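Local coordinates for tegumental protein 20.8 kDa (Clonorchis sinensis, PDB 5X2E) that binds a calcium ion in one hand of this EF-hand pair, the calmodulin-like domain of a longer tegumental protein, at residues A[9-12]-A[13-17]; A[51-54]-A[55-58]. One frame throughout, in Å; residues are numbered along the deposited sequence.

Interaction 1 of 2, residues A[9-12]-A[13-17]. With CA (calcium ion), chain B.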
ATOM      1  N   SER A   9      -1.625  -1.664  -5.755  1.00 21.45           N
ATOM      2  CA  SER A   9      -2.275  -2.972  -5.781  1.00 22.14           C
ATOM      3  C   SER A   9      -3.041  -3.333  -4.496  1.00 22.22           C
ATOM      4  O   SER A   9      -4.146  -3.884  -4.533  1.00 23.49           O
ATOM      5  CB  SER A   9      -1.251  -4.049  -6.050  1.00 26.73           C
ATOM      6  OG  SER A   9      -1.939  -5.262  -6.259  1.00 32.60           O
ATOM      7  N   ILE A  10      -2.448  -3.034  -3.353  1.00 20.88           N
ATOM      8  CA  ILE A  10      -3.105  -3.330  -2.085  1.00 20.04           C
ATOM      9  C   ILE A  10      -4.345  -2.430  -1.876  1.00 19.04           C
ATOM     10  O   ILE A  10      -5.395  -2.896  -1.428  1.00 19.04           O
ATOM     11  CB  ILE A  10      -2.124  -3.170  -0.917  1.00 19.58           C
ATOM     12  CG1 ILE A  10      -0.983  -4.191  -1.025  1.00 20.72           C
ATOM     13  CG2 ILE A  10      -2.862  -3.321   0.409  1.00 19.99           C
ATOM     14  CD1 ILE A  10       0.180  -3.890  -0.077  1.00 22.46           C
ATOM     15  N   ASP A  11      -4.202  -1.155  -2.207  1.00 17.90           N
ATOM     16  CA  ASP A  11      -5.215  -0.152  -1.957  1.00 18.23           C
ATOM     17  C   ASP A  11      -6.256  -0.177  -3.066  1.00 19.01           C
ATOM     18  O   ASP A  11      -6.366   0.743  -3.907  1.00 20.32           O
ATOM     19  CB  ASP A  11      -4.576   1.228  -1.846  1.00 18.88           C
ATOM     20  CG  ASP A  11      -5.580   2.296  -1.573  1.00 18.01           C
ATOM     21  OD1 ASP A  11      -6.572   2.034  -0.854  1.00 18.55           O
ATOM     22  OD2 ASP A  11      -5.401   3.408  -2.119  1.00 17.96           O
ATOM     23  N   LYS A  12      -7.024  -1.257  -3.090  1.00 20.60           N
ATOM     24  CA  LYS A  12      -7.843  -1.575  -4.252  1.00 23.11           C
ATOM     25  C   LYS A  12      -8.997  -0.599  -4.448  1.00 22.63           C
ATOM     26  O   LYS A  12      -9.504  -0.482  -5.549  1.00 25.23           O
ATOM     27  CB  LYS A  12      -8.390  -2.992  -4.123  1.00 25.50           C
ATOM     28  CG  LYS A  12      -9.108  -3.222  -2.840  1.00 30.20           C
ATOM     29  CD  LYS A  12      -9.526  -4.667  -2.725  1.00 35.89           C
ATOM     30  CE  LYS A  12     -10.652  -4.786  -1.754  1.00 38.31           C
ATOM     31  NZ  LYS A  12     -11.374  -6.058  -1.963  1.00 40.64           N
ATOM     32  N   ASP A  13      -9.422   0.090  -3.387  1.00 21.05           N
ATOM     33  CA  ASP A  13     -10.500   1.071  -3.545  1.00 21.91           C
ATOM     34  C   ASP A  13      -9.996   2.494  -3.795  1.00 21.15           C
ATOM     35  O   ASP A  13     -10.793   3.424  -3.951  1.00 22.74           O
ATOM     36  CB  ASP A  13     -11.457   1.038  -2.361  1.00 22.64           C
ATOM     37  CG  ASP A  13     -10.795   1.379  -1.060  1.00 21.18           C
ATOM     38  OD1 ASP A  13      -9.595   1.788  -1.012  1.00 20.39           O
ATOM     39  OD2 ASP A  13     -11.504   1.284  -0.040  1.00 23.89           O
ATOM     40  N   GLY A  14      -8.676   2.677  -3.916  1.00 19.62           N
ATOM     41  CA  GLY A  14      -8.142   3.977  -4.272  1.00 20.38           C
ATOM     42  C   GLY A  14      -8.257   5.041  -3.193  1.00 18.74           C
ATOM     43  O   GLY A  14      -8.076   6.220  -3.497  1.00 19.04           O
ATOM     44  N   THR A  15      -8.511   4.681  -1.937  1.00 17.42           N
ATOM     45  CA  THR A  15      -8.677   5.738  -0.934  1.00 17.57           C
ATOM     46  C   THR A  15      -7.352   6.315  -0.462  1.00 17.44           C
ATOM     47  O   THR A  15      -7.354   7.303   0.284  1.00 18.51           O
ATOM     48  CB  THR A  15      -9.456   5.220   0.303  1.00 18.40           C
ATOM     49  OG1 THR A  15      -8.711   4.133   0.904  1.00 18.24           O
ATOM     50  CG2 THR A  15     -10.867   4.766  -0.090  1.00 20.18           C
ATOM     51  N   ASN A  16      -6.241   5.685  -0.856  1.00 16.43           N
ATOM     52  CA  ASN A  16      -4.909   6.068  -0.361  1.00 16.22           C
ATOM     53  C   ASN A  16      -4.749   5.866   1.144  1.00 17.18           C
ATOM     54  O   ASN A  16      -3.836   6.406   1.784  1.00 18.91           O
ATOM     55  CB  ASN A  16      -4.563   7.503  -0.760  1.00 18.22           C
ATOM     56  CG  ASN A  16      -4.486   7.658  -2.249  1.00 19.71           C
ATOM     57  OD1 ASN A  16      -3.744   6.927  -2.909  1.00 20.91           O
ATOM     58  ND2 ASN A  16      -5.293   8.558  -2.802  1.00 21.02           N
ATOM     59  N   VAL A  17      -5.597   4.997   1.676  1.00 16.71           N
ATOM     60  CA  VAL A  17      -5.415   4.408   2.978  1.00 17.29           C
ATOM     61  C   VAL A  17      -5.520   2.895   2.778  1.00 17.47           C
ATOM     62  O   VAL A  17      -6.550   2.401   2.293  1.00 18.00           O
ATOM     63  CB  VAL A  17      -6.462   4.878   3.980  1.00 18.73           C
ATOM     64  CG1 VAL A  17      -6.176   4.252   5.339  1.00 21.38           C
ATOM     65  CG2 VAL A  17      -6.477   6.419   4.073  1.00 20.53           C
TER
HETATM   66 CA    CA B 101      -8.038   1.491   0.746  1.00 17.56          CA
HETATM   67  O   HOH W   1      -9.479   1.246   2.579  1.00 23.58           O
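Asp11 OD1 and Asp13 OD1 sit 3.0 Å apart, a spacing tolerated because both oxygens bind the same calcium ion. The bond from the calcium to Asp11 OD1 measures 2.2 Å, and the two carboxylates cross at about a right angle, their planes 88° apart, each giving the metal one oxygen. Thr15 OG1 stands farther from the calcium, at 2.7 Å, while Val17 contributes its backbone O and a water completes this part of the shell. Both carboxylate oxygens of Glu22 supply the remaining ligands, so the calcium has seven. This is a twelve-residue EF-hand loop, Asp11 to Glu22, entered from helix 3-10 and containing strand 17-19; Asn16 takes the positive-phi sixth position, usually a glycine. With CG anti to the backbone N (chi1 -179°), the Asp11 carboxylate turns into the loop: Asn16 N lies 2.7 Å from Asp11 OD2, on the syn side but tilted out of the carboxylate plane, in a somewhat bent bond. A salt bridge from Arg72 to OD2 probably favours the charged carboxylate; Arg72 also donates to Asn16 OD1. Thr15 N comes to Asp13 OD1 from above the carboxylate plane at 3.2 Å, closing an Asx turn. A type I turn from Asp11 to Gly14 is closed by Gly14 N to Asp11 O, 3.0 Å, with Gly14 at positive phi (71°). Lys12 NZ is hydrogen-bonded to Gln25 OE1.

Interaction 2 of 2, residues A[51-54]-A[55-58]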
ATOM      1  N   SER A  51      -4.508   1.873  10.452  1.00 21.38           N
ATOM      2  CA  SER A  51      -4.490   1.782   8.985  1.00 20.36           C
ATOM      3  C   SER A  51      -3.184   2.406   8.507  1.00 20.33           C
ATOM      4  O   SER A  51      -2.422   2.978   9.311  1.00 20.90           O
ATOM      5  CB  SER A  51      -5.675   2.477   8.349  1.00 22.12           C
ATOM      6  OG  SER A  51      -5.648   3.861   8.641  1.00 25.91           O
ATOM      7  N   ILE A  52      -2.918   2.275   7.219  1.00 18.87           N
ATOM      8  CA  ILE A  52      -1.660   2.724   6.657  1.00 19.63           C
ATOM      9  C   ILE A  52      -1.941   3.780   5.607  1.00 18.87           C
ATOM     10  O   ILE A  52      -2.469   3.487   4.541  1.00 19.62           O
ATOM     11  CB  ILE A  52      -0.878   1.540   6.056  1.00 20.44           C
ATOM     12  CG1 ILE A  52      -0.360   0.585   7.169  1.00 21.32           C
ATOM     13  CG2 ILE A  52       0.262   2.057   5.176  1.00 22.83           C
ATOM     14  CD1 ILE A  52       0.040  -0.792   6.685  1.00 22.53           C
ATOM     15  N   THR A  53      -1.584   5.029   5.870  1.00 19.85           N
ATOM     16  CA  THR A  53      -1.850   6.087   4.899  1.00 19.97           C
ATOM     17  C   THR A  53      -0.754   6.173   3.852  1.00 18.73           C
ATOM     18  O   THR A  53       0.414   5.811   4.089  1.00 19.75           O
ATOM     19  CB  THR A  53      -1.976   7.472   5.579  1.00 22.42           C
ATOM     20  OG1 THR A  53      -0.711   7.833   6.149  1.00 24.16           O
ATOM     21  CG2 THR A  53      -3.026   7.443   6.670  1.00 25.03           C
ATOM     22  N   LEU A  54      -1.135   6.685   2.692  1.00 20.32           N
ATOM     23  CA  LEU A  54      -0.166   6.965   1.649  1.00 20.52           C
ATOM     24  C   LEU A  54       0.955   7.874   2.202  1.00 22.46           C
ATOM     25  O   LEU A  54       2.136   7.652   1.893  1.00 25.98           O
ATOM     26  CB  LEU A  54      -0.865   7.622   0.461  1.00 20.18           C
ATOM     27  CG  LEU A  54       0.073   8.018  -0.660  1.00 21.61           C
ATOM     28  CD1 LEU A  54       0.836   6.813  -1.172  1.00 24.08           C
ATOM     29  CD2 LEU A  54      -0.755   8.651  -1.796  1.00 22.24           C
ATOM     30  N   GLU A  55       0.579   8.864   3.026  1.00 21.83           N
ATOM     31  CA  GLU A  55       1.552   9.820   3.592  1.00 23.28           C
ATOM     32  C   GLU A  55       2.647   9.109   4.410  1.00 24.54           C
ATOM     33  O   GLU A  55       3.833   9.391   4.275  1.00 25.96           O
ATOM     34  CB  GLU A  55       0.850  10.879   4.472  1.00 25.56           C
ATOM     35  CG  GLU A  55       0.004  11.900   3.695  1.00 29.75           C
ATOM     36  CD  GLU A  55       0.822  12.883   2.867  1.00 29.70           C
ATOM     37  OE1 GLU A  55       1.994  13.174   3.170  1.00 32.14           O
ATOM     38  OE2 GLU A  55       0.300  13.381   1.895  1.00 24.78           O
ATOM     39  N   THR A  56       2.248   8.200   5.291  1.00 24.21           N
ATOM     40  CA  THR A  56       3.217   7.545   6.169  1.00 24.57           C
ATOM     41  C   THR A  56       4.054   6.537   5.383  1.00 23.96           C
ATOM     42  O   THR A  56       5.256   6.399   5.603  1.00 26.07           O
ATOM     43  CB  THR A  56       2.503   6.880   7.345  1.00 27.28           C
ATOM     44  OG1 THR A  56       1.802   7.899   8.085  1.00 28.23           O
ATOM     45  CG2 THR A  56       3.501   6.212   8.252  1.00 28.77           C
ATOM     46  N   PHE A  57       3.393   5.830   4.475  1.00 23.79           N
ATOM     47  CA  PHE A  57       4.074   4.902   3.583  1.00 23.87           C
ATOM     48  C   PHE A  57       5.196   5.652   2.843  1.00 25.58           C
ATOM     49  O   PHE A  57       6.358   5.223   2.841  1.00 26.75           O
ATOM     50  CB  PHE A  57       3.047   4.298   2.616  1.00 24.36           C
ATOM     51  CG  PHE A  57       3.592   3.312   1.635  1.00 25.42           C
ATOM     52  CD1 PHE A  57       3.868   3.705   0.330  1.00 25.88           C
ATOM     53  CD2 PHE A  57       3.746   1.973   1.978  1.00 27.59           C
ATOM     54  CE1 PHE A  57       4.316   2.772  -0.610  1.00 26.98           C
ATOM     55  CE2 PHE A  57       4.172   1.058   1.049  1.00 28.05           C
ATOM     56  CZ  PHE A  57       4.452   1.463  -0.253  1.00 28.53           C
ATOM     57  N   CYS A  58       4.858   6.813   2.284  1.00 26.43           N
ATOM     58  CA  CYS A  58       5.818   7.573   1.500  1.00 29.20           C
ATOM     59  C   CYS A  58       6.938   8.149   2.366  1.00 31.15           C
ATOM     60  O   CYS A  58       8.110   8.153   1.979  1.00 32.38           O
ATOM     61  CB  CYS A  58       5.126   8.703   0.739  1.00 31.01           C
ATOM     62  SG  CYS A  58       4.156   8.147  -0.671  1.00 34.76           S
TER
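Thr53 OG1 is approached by both polar groups of Thr56: it accepts a hydrogen bond from Thr56 N at 3.1 Å, with an N-H...O angle of 159°, and lies 3.2 Å from Thr56 OG1. The side chain of Thr53 thus caps the first turn of helix 54-61 at the N-cap position. Its chi1 of 65° sets OG1 between its own backbone N and carbonyl carbon, turned forward to the amide three residues on. Beside the cap, Glu55 brings its CB to 3.8 Å from Thr53 OG1, then bends at chi2, its carboxylate carried outward. Thr53 O accepts from Phe57 N at 3.0 Å, nearly in line with its carbonyl bond, and one residue later Leu54 O takes Cys58 N at 2.9 Å, so the helical ladder starts directly at the strand's end. This is the closing half of the second EF-hand: strand 51-53 pairs antiparallel with strand 17-19 in the short sheet linking the two hands, Ile52 bonding to Ile18 through the backbone, and helix 54-61 leaves from it. Thr56 stands where a calcium-binding loop usually has its glutamate, consistent with no calcium being bound here. Leu54 CD1 rests 3.6 Å from Cys58 SG, one helical turn on, and both side chains pack against Pro65 of helix 65-79, with Leu54 also reaching Ile68. Ile52 CG2 and Phe57 CB make a looser contact at 4.4 Å. Phe57 CG lies anti to its backbone N, sending the ring away from the strand to meet the rings of Phe7 and Phe44 at about 50° to each, while Ile52 packs on Trp40 and Phe44 of helix 35-44.

Overall arrangement
Interactions 1 and 2 are local arrangements within one EF-hand pair, about 11 Å apart between centres. Interaction 1 is a surface contact built from oxygens around a metal, in the loop between helix 3-10 and strand 17-19. Interaction 2 is partly buried, and joins a capped helix start to apolar packing as strand 51-53 passes into helix 54-61. They meet at and beside the paired strands: just off the strand ends Leu54 N lies 2.9 Å from Asn16 O, probably hydrogen-bonded, and Val17 CG1 packs 3.4 Å from Ser51 OG. Helix 65-79 touches both, by charge through Arg72 at interaction 1 and by apolar side chains, Pro65 and Ile68, at interaction 2.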